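Local coordinates for myosin-2 (PDB 6IXO), which carries organelles and other cargo along actin cables as a class V myosin heavy chain, its globular tail, the part described here, binding the cargo receptors, at residues E29-G34 with A55-I60; E36-G41 with R49-P54. All coordinates share one frame; numbering follows the deposited sequence.

Contact 1: residues E29-G34 with A55-I60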
ATOM      1  N   GLU A  29     -16.527 -12.076 -14.912  1.00 43.66           N
ATOM      2  CA  GLU A  29     -15.511 -12.971 -15.445  1.00 45.21           C
ATOM      3  C   GLU A  29     -14.619 -12.277 -16.481  1.00 46.93           C
ATOM      4  O   GLU A  29     -13.438 -12.520 -16.516  1.00 46.01           O
ATOM      5  CB  GLU A  29     -16.159 -14.230 -16.053  1.00 48.37           C
ATOM      6  CG  GLU A  29     -17.062 -15.003 -15.081  1.00 55.26           C
ATOM      7  CD  GLU A  29     -16.324 -15.489 -13.814  1.00 63.26           C
ATOM      8  OE1 GLU A  29     -15.247 -16.123 -13.939  1.00 60.99           O
ATOM      9  OE2 GLU A  29     -16.829 -15.232 -12.697  1.00 67.66           O
ATOM     10  N   GLY A  30     -15.182 -11.416 -17.328  1.00 45.93           N
ATOM     11  CA  GLY A  30     -14.411 -10.790 -18.393  1.00 45.23           C
ATOM     12  C   GLY A  30     -13.708  -9.503 -17.966  1.00 52.17           C
ATOM     13  O   GLY A  30     -12.513  -9.331 -18.161  1.00 55.11           O
ATOM     14  N   LEU A  31     -14.459  -8.574 -17.393  1.00 45.70           N
ATOM     15  CA  LEU A  31     -13.896  -7.263 -17.106  1.00 38.27           C
ATOM     16  C   LEU A  31     -13.092  -7.282 -15.813  1.00 37.11           C
ATOM     17  O   LEU A  31     -11.971  -6.762 -15.737  1.00 37.44           O
ATOM     18  CB  LEU A  31     -15.012  -6.217 -16.999  1.00 39.40           C
ATOM     19  CG  LEU A  31     -14.516  -4.796 -16.707  1.00 39.33           C
ATOM     20  CD1 LEU A  31     -13.723  -4.257 -17.869  1.00 37.68           C
ATOM     21  CD2 LEU A  31     -15.691  -3.891 -16.379  1.00 40.65           C
ATOM     22  N   LEU A  32     -13.675  -7.859 -14.775  1.00 31.86           N
ATOM     23  CA  LEU A  32     -13.031  -7.751 -13.477  1.00 30.57           C
ATOM     24  C   LEU A  32     -11.941  -8.839 -13.299  1.00 36.87           C
ATOM     25  O   LEU A  32     -10.773  -8.509 -13.120  1.00 35.11           O
ATOM     26  CB  LEU A  32     -14.058  -7.829 -12.358  1.00 31.05           C
ATOM     27  CG  LEU A  32     -15.146  -6.749 -12.437  1.00 33.14           C
ATOM     28  CD1 LEU A  32     -16.123  -6.993 -11.303  1.00 29.98           C
ATOM     29  CD2 LEU A  32     -14.566  -5.328 -12.362  1.00 32.14           C
ATOM     30  N   LYS A  33     -12.303 -10.115 -13.339  1.00 39.71           N
ATOM     31  CA  LYS A  33     -11.271 -11.156 -13.134  1.00 41.10           C
ATOM     32  C   LYS A  33     -10.275 -11.130 -14.282  1.00 37.96           C
ATOM     33  O   LYS A  33      -9.134 -11.545 -14.132  1.00 39.97           O
ATOM     34  CB  LYS A  33     -11.888 -12.557 -13.018  1.00 42.26           C
ATOM     35  CG  LYS A  33     -12.765 -12.737 -11.792  1.00 42.30           C
ATOM     36  CD  LYS A  33     -13.207 -14.190 -11.671  1.00 49.33           C
ATOM     37  CE  LYS A  33     -14.324 -14.339 -10.641  1.00 53.40           C
ATOM     38  NZ  LYS A  33     -14.727 -15.763 -10.465  1.00 52.63           N
ATOM     39  N   GLY A  34     -10.695 -10.597 -15.431  1.00 34.83           N
ATOM     40  CA  GLY A  34      -9.854 -10.596 -16.615  1.00 33.36           C
ATOM     41  C   GLY A  34      -9.067  -9.305 -16.810  1.00 37.26           C
ATOM     42  O   GLY A  34      -8.544  -9.058 -17.897  1.00 38.96           O
ATOM     43  N   ALA A  55     -13.535   0.751 -13.852  1.00 31.33           N
ATOM     44  CA  ALA A  55     -14.456   1.635 -13.141  1.00 30.22           C
ATOM     45  C   ALA A  55     -15.341   2.448 -14.105  1.00 31.34           C
ATOM     46  O   ALA A  55     -16.533   2.571 -13.854  1.00 31.35           O
ATOM     47  CB  ALA A  55     -13.708   2.589 -12.240  1.00 32.52           C
ATOM     48  N   ARG A  56     -14.768   2.986 -15.187  1.00 30.04           N
ATOM     49  CA  ARG A  56     -15.559   3.854 -16.070  1.00 34.86           C
ATOM     50  C   ARG A  56     -16.632   3.025 -16.732  1.00 37.29           C
ATOM     51  O   ARG A  56     -17.769   3.466 -16.887  1.00 34.19           O
ATOM     52  CB  ARG A  56     -14.679   4.543 -17.141  1.00 39.69           C
ATOM     53  CG  ARG A  56     -13.558   5.413 -16.591  1.00 41.94           C
ATOM     54  CD  ARG A  56     -14.003   6.823 -16.319  1.00 51.99           C
ATOM     55  NE  ARG A  56     -12.975   7.665 -15.695  1.00 53.63           N
ATOM     56  CZ  ARG A  56     -12.076   8.396 -16.358  1.00 53.45           C
ATOM     57  NH1 ARG A  56     -11.186   9.132 -15.685  1.00 48.82           N
ATOM     58  NH2 ARG A  56     -12.057   8.393 -17.683  1.00 55.10           N
ATOM     59  N   ILE A  57     -16.287   1.807 -17.135  1.00 33.91           N
ATOM     60  CA  ILE A  57     -17.312   0.942 -17.733  1.00 38.12           C
ATOM     61  C   ILE A  57     -18.458   0.630 -16.745  1.00 35.87           C
ATOM     62  O   ILE A  57     -19.638   0.720 -17.092  1.00 34.46           O
ATOM     63  CB  ILE A  57     -16.677  -0.350 -18.244  1.00 37.11           C
ATOM     64  CG1 ILE A  57     -15.825  -0.006 -19.459  1.00 38.43           C
ATOM     65  CG2 ILE A  57     -17.757  -1.360 -18.610  1.00 38.60           C
ATOM     66  CD1 ILE A  57     -14.930  -1.150 -19.966  1.00 40.33           C
ATOM     67  N   LEU A  58     -18.100   0.270 -15.514  1.00 34.71           N
ATOM     68  CA  LEU A  58     -19.077   0.004 -14.463  1.00 34.38           C
ATOM     69  C   LEU A  58     -19.978   1.202 -14.218  1.00 35.71           C
ATOM     70  O   LEU A  58     -21.181   1.054 -14.033  1.00 37.01           O
ATOM     71  CB  LEU A  58     -18.360  -0.364 -13.152  1.00 30.19           C
ATOM     72  CG  LEU A  58     -17.587  -1.684 -13.161  1.00 34.14           C
ATOM     73  CD1 LEU A  58     -16.805  -1.872 -11.828  1.00 28.48           C
ATOM     74  CD2 LEU A  58     -18.519  -2.848 -13.385  1.00 35.13           C
ATOM     75  N   ILE A  59     -19.373   2.381 -14.197  1.00 33.15           N
ATOM     76  CA  ILE A  59     -20.110   3.628 -13.990  1.00 33.78           C
ATOM     77  C   ILE A  59     -21.151   3.849 -15.090  1.00 38.48           C
ATOM     78  O   ILE A  59     -22.294   4.271 -14.825  1.00 38.56           O
ATOM     79  CB  ILE A  59     -19.116   4.836 -13.908  1.00 28.82           C
ATOM     80  CG1 ILE A  59     -18.372   4.789 -12.555  1.00 32.58           C
ATOM     81  CG2 ILE A  59     -19.844   6.176 -14.071  1.00 33.05           C
ATOM     82  CD1 ILE A  59     -17.072   5.650 -12.527  1.00 37.54           C
ATOM     83  N   ILE A  60     -20.790   3.548 -16.330  1.00 40.25           N
ATOM     84  CA  ILE A  60     -21.752   3.750 -17.420  1.00 40.41           C
ATOM     85  C   ILE A  60     -22.938   2.801 -17.256  1.00 41.41           C
ATOM     86  O   ILE A  60     -24.105   3.213 -17.324  1.00 45.66           O
ATOM     87  CB  ILE A  60     -21.097   3.544 -18.777  1.00 40.24           C
ATOM     88  CG1 ILE A  60     -20.126   4.698 -19.023  1.00 45.33           C
ATOM     89  CG2 ILE A  60     -22.158   3.468 -19.882  1.00 45.01           C
ATOM     90  CD1 ILE A  60     -19.046   4.406 -20.026  1.00 50.26           C
TER
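Leu31 reaches across from the last part of helix 20-32 to Ile57 and Leu58 on helix 53-67, and Leu32 adds a second point of touch on Leu58. In this helix-on-helix packing within the all-helical tail domain, the backbones stay apart, Leu31 CA lying 8.9 Å from Ile57 CA, and methyl groups bridge the distance. Leu31 points toward the opposite helix with its CG anti to the backbone N (chi1 -180°), which carries both methyls onto Ile57, with CD2 also reaching Leu58. CD1 meets Ile57 CD1 at 3.9 Å. CD2 lies 4.0 Å from Ile57 CG2 and 4.2 Å from Leu58 CD2. Branching at CB gives Ile57 two arms for the forked leucine: CG2 meets one methyl, and the CG1 arm, stretched out to CD1 (chi2 171°), meets the other. The Leu32 and Leu58 side chains leave their backbones at a slant to the contact, and only their ends meet, Leu32 CD2 standing 4.2 Å from Leu58 CD1. Leucine fits both places because its branching comes late, at the tip. Beyond this pair, Leu32 rests on Trp104 of helix 97-124, Leu58 on Phe77 and Val81 of helix 71-90, and Ile57 on Ile396. On the exposed flank, Lys33, just past the helix, forms a salt bridge with Glu29: Lys33 NZ lies 3.1 Å from Glu29 OE2, which accepts through its syn lone pair. The charged pair sits at the surface, whereas the buried junction between the helices depends on van der Waals contact and exclusion of water.

Contact 2: residues E36-G41 with R49-P54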
ATOM      1  N   GLU A  36      -6.378  -6.336 -17.118  1.00 35.10           N
ATOM      2  CA  GLU A  36      -4.993  -6.219 -17.573  1.00 38.30           C
ATOM      3  C   GLU A  36      -4.456  -4.867 -17.127  1.00 39.18           C
ATOM      4  O   GLU A  36      -5.077  -3.835 -17.328  1.00 34.39           O
ATOM      5  CB  GLU A  36      -4.863  -6.358 -19.098  1.00 36.14           C
ATOM      6  CG  GLU A  36      -5.168  -7.758 -19.648  1.00 38.31           C
ATOM      7  CD  GLU A  36      -4.174  -8.815 -19.170  1.00 49.42           C
ATOM      8  OE1 GLU A  36      -3.010  -8.443 -18.940  1.00 47.29           O
ATOM      9  OE2 GLU A  36      -4.555 -10.002 -19.029  1.00 48.62           O
ATOM     10  N   VAL A  37      -3.293  -4.868 -16.492  1.00 36.40           N
ATOM     11  CA  VAL A  37      -2.751  -3.640 -15.964  1.00 32.57           C
ATOM     12  C   VAL A  37      -1.880  -2.991 -17.037  1.00 41.61           C
ATOM     13  O   VAL A  37      -1.158  -3.684 -17.735  1.00 43.44           O
ATOM     14  CB  VAL A  37      -1.912  -3.934 -14.657  1.00 40.97           C
ATOM     15  CG1 VAL A  37      -1.347  -2.672 -14.116  1.00 38.35           C
ATOM     16  CG2 VAL A  37      -2.792  -4.577 -13.603  1.00 35.84           C
ATOM     17  N   PRO A  38      -1.936  -1.663 -17.192  1.00 48.55           N
ATOM     18  CA  PRO A  38      -0.980  -1.063 -18.145  1.00 51.59           C
ATOM     19  C   PRO A  38       0.433  -0.934 -17.573  1.00 54.88           C
ATOM     20  O   PRO A  38       0.589  -1.003 -16.363  1.00 51.20           O
ATOM     21  CB  PRO A  38      -1.565   0.322 -18.404  1.00 52.17           C
ATOM     22  CG  PRO A  38      -2.352   0.624 -17.165  1.00 49.26           C
ATOM     23  CD  PRO A  38      -2.949  -0.695 -16.741  1.00 47.99           C
ATOM     24  N   ASP A  39       1.428  -0.702 -18.430  1.00 64.66           N
ATOM     25  CA  ASP A  39       2.828  -0.579 -18.000  1.00 73.63           C
ATOM     26  C   ASP A  39       3.143   0.683 -17.181  1.00 75.66           C
ATOM     27  O   ASP A  39       2.647   1.764 -17.485  1.00 85.97           O
ATOM     28  CB  ASP A  39       3.739  -0.625 -19.229  1.00 79.53           C
ATOM     29  CG  ASP A  39       4.355  -1.989 -19.445  1.00 82.29           C
ATOM     30  OD1 ASP A  39       4.005  -2.925 -18.693  1.00 79.60           O
ATOM     31  OD2 ASP A  39       5.185  -2.126 -20.369  1.00 88.36           O
ATOM     32  N   ALA A  40       3.991   0.545 -16.157  1.00 68.34           N
ATOM     33  CA  ALA A  40       4.408   1.694 -15.340  1.00 62.00           C
ATOM     34  C   ALA A  40       5.940   1.930 -15.357  1.00 68.25           C
ATOM     35  O   ALA A  40       6.718   0.990 -15.538  1.00 80.27           O
ATOM     36  CB  ALA A  40       3.929   1.523 -13.921  1.00 54.51           C
ATOM     37  N   GLY A  41       6.356   3.186 -15.168  1.00 61.33           N
ATOM     38  CA  GLY A  41       7.763   3.548 -15.242  1.00 65.01           C
ATOM     39  C   GLY A  41       8.045   4.944 -15.773  1.00 73.83           C
ATOM     40  O   GLY A  41       7.131   5.675 -16.197  1.00 70.49           O
ATOM     41  N   ARG A  49      -7.861   7.179 -18.495  1.00 46.74           N
ATOM     42  CA  ARG A  49      -8.798   6.163 -18.963  1.00 47.98           C
ATOM     43  C   ARG A  49      -8.149   4.769 -19.124  1.00 47.60           C
ATOM     44  O   ARG A  49      -8.841   3.769 -19.018  1.00 49.26           O
ATOM     45  CB  ARG A  49      -9.473   6.604 -20.276  1.00 47.67           C
ATOM     46  CG  ARG A  49      -8.667   6.360 -21.528  1.00 52.77           C
ATOM     47  CD  ARG A  49      -9.390   6.987 -22.727  1.00 70.08           C
ATOM     48  NE  ARG A  49      -8.869   6.520 -24.007  1.00 85.52           N
ATOM     49  CZ  ARG A  49      -9.508   6.667 -25.168  1.00 98.26           C
ATOM     50  NH1 ARG A  49     -10.701   7.257 -25.211  1.00102.25           N
ATOM     51  NH2 ARG A  49      -8.959   6.212 -26.286  1.00102.70           N
ATOM     52  N   ASP A  50      -6.837   4.707 -19.360  1.00 46.70           N
ATOM     53  CA  ASP A  50      -6.117   3.428 -19.471  1.00 51.37           C
ATOM     54  C   ASP A  50      -5.973   2.729 -18.116  1.00 48.62           C
ATOM     55  O   ASP A  50      -5.790   1.514 -18.040  1.00 50.40           O
ATOM     56  CB  ASP A  50      -4.719   3.640 -20.069  1.00 62.74           C
ATOM     57  CG  ASP A  50      -4.753   4.183 -21.494  1.00 72.85           C
ATOM     58  OD1 ASP A  50      -5.732   3.900 -22.224  1.00 75.81           O
ATOM     59  OD2 ASP A  50      -3.787   4.887 -21.877  1.00 77.32           O
ATOM     60  N   VAL A  51      -6.050   3.513 -17.050  1.00 37.49           N
ATOM     61  CA  VAL A  51      -5.881   3.006 -15.711  1.00 35.79           C
ATOM     62  C   VAL A  51      -7.228   2.609 -15.112  1.00 35.35           C
ATOM     63  O   VAL A  51      -7.370   1.544 -14.534  1.00 36.07           O
ATOM     64  CB  VAL A  51      -5.196   4.042 -14.795  1.00 39.27           C
ATOM     65  CG1 VAL A  51      -5.098   3.501 -13.374  1.00 37.15           C
ATOM     66  CG2 VAL A  51      -3.802   4.386 -15.345  1.00 35.64           C
ATOM     67  N   VAL A  52      -8.233   3.466 -15.258  1.00 35.97           N
ATOM     68  CA  VAL A  52      -9.482   3.156 -14.584  1.00 37.03           C
ATOM     69  C   VAL A  52     -10.557   2.688 -15.576  1.00 38.65           C
ATOM     70  O   VAL A  52     -11.727   2.983 -15.383  1.00 33.43           O
ATOM     71  CB  VAL A  52      -9.968   4.379 -13.745  1.00 33.52           C
ATOM     72  CG1 VAL A  52      -8.947   4.631 -12.543  1.00 33.08           C
ATOM     73  CG2 VAL A  52     -10.139   5.628 -14.605  1.00 38.14           C
ATOM     74  N   TYR A  53     -10.171   1.936 -16.613  1.00 33.07           N
ATOM     75  CA  TYR A  53     -11.171   1.542 -17.624  1.00 34.82           C
ATOM     76  C   TYR A  53     -12.272   0.633 -17.007  1.00 29.19           C
ATOM     77  O   TYR A  53     -13.454   0.762 -17.393  1.00 33.24           O
ATOM     78  CB  TYR A  53     -10.503   0.881 -18.862  1.00 42.43           C
ATOM     79  CG  TYR A  53      -9.934  -0.494 -18.609  1.00 45.46           C
ATOM     80  CD1 TYR A  53     -10.740  -1.632 -18.723  1.00 42.30           C
ATOM     81  CD2 TYR A  53      -8.582  -0.671 -18.239  1.00 44.35           C
ATOM     82  CE1 TYR A  53     -10.238  -2.894 -18.472  1.00 43.11           C
ATOM     83  CE2 TYR A  53      -8.070  -1.941 -17.995  1.00 40.71           C
ATOM     84  CZ  TYR A  53      -8.900  -3.050 -18.104  1.00 45.39           C
ATOM     85  OH  TYR A  53      -8.415  -4.332 -17.846  1.00 50.37           O
ATOM     86  N   PRO A  54     -11.949  -0.236 -16.026  1.00 30.37           N
ATOM     87  CA  PRO A  54     -13.054  -1.015 -15.452  1.00 30.12           C
ATOM     88  C   PRO A  54     -14.032  -0.153 -14.689  1.00 33.65           C
ATOM     89  O   PRO A  54     -15.241  -0.310 -14.895  1.00 36.54           O
ATOM     90  CB  PRO A  54     -12.346  -1.994 -14.488  1.00 30.20           C
ATOM     91  CG  PRO A  54     -10.979  -2.101 -15.041  1.00 32.74           C
ATOM     92  CD  PRO A  54     -10.647  -0.707 -15.448  1.00 33.07           C
TER
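Glu36 and Pro38 of an irregular loop meet a helix-to-helix junction, where the short, weakly bonded helix 48-51 gives way to helix 53-67. Along the second segment, Asp50 comes first: its carbonyl O lies 3.7 Å from Pro38 CG, so the proline ring rests more closely on the backbone than on a side chain. Val51 follows, its CG2 at 4.4 Å from Pro38 CG making a looser apolar touch; a compact, rigid ring suits a loop that has to lie against such a surface. Val52 is the N-cap of the next helix, and the chain turns there into Tyr53, which points its CB toward the loop and reaches Glu36 with the hydroxyl at the end of its ring. Pro54 CD lies over one face of that ring, 3.2 Å above the plane but displaced toward the rim, while Glu36 O and Asp50 O lie at the ring edge. A phenylalanine here would keep the ring but would probably leave the Glu36 amide without its acceptor, and so the start of the loop less firmly tied to the helix. Trp399 touches both Tyr53 and Glu36. The bond that joins loop to helix is almost straight: Glu36 N donates to Tyr53 OH over 2.9 Å, with an N-H...O angle of 174°.

Both contacts use helix 53-67, and contact 2 is nested within the chain loop that contact 1 closes. Contact 1 is buried and wholly apolar, joining two helices by the ends of aliphatic side chains. Contact 2 is only partly buried: it fastens the loop that follows helix 20-32, combining a backbone-to-phenol hydrogen bond with proline packing where the loop nears solvent. Despite this difference each buries about 170 Å², both sides summed. Their centres are 12 Å apart and they meet directly, since Leu31 CD1 lies 3.8 Å from Tyr53 CE1. Tyr53, which opens helix 53-67, thus touches both the loop, through its hydroxyl, and Leu31, through its ring, while Ile57 and Leu58 a turn later carry contact 1.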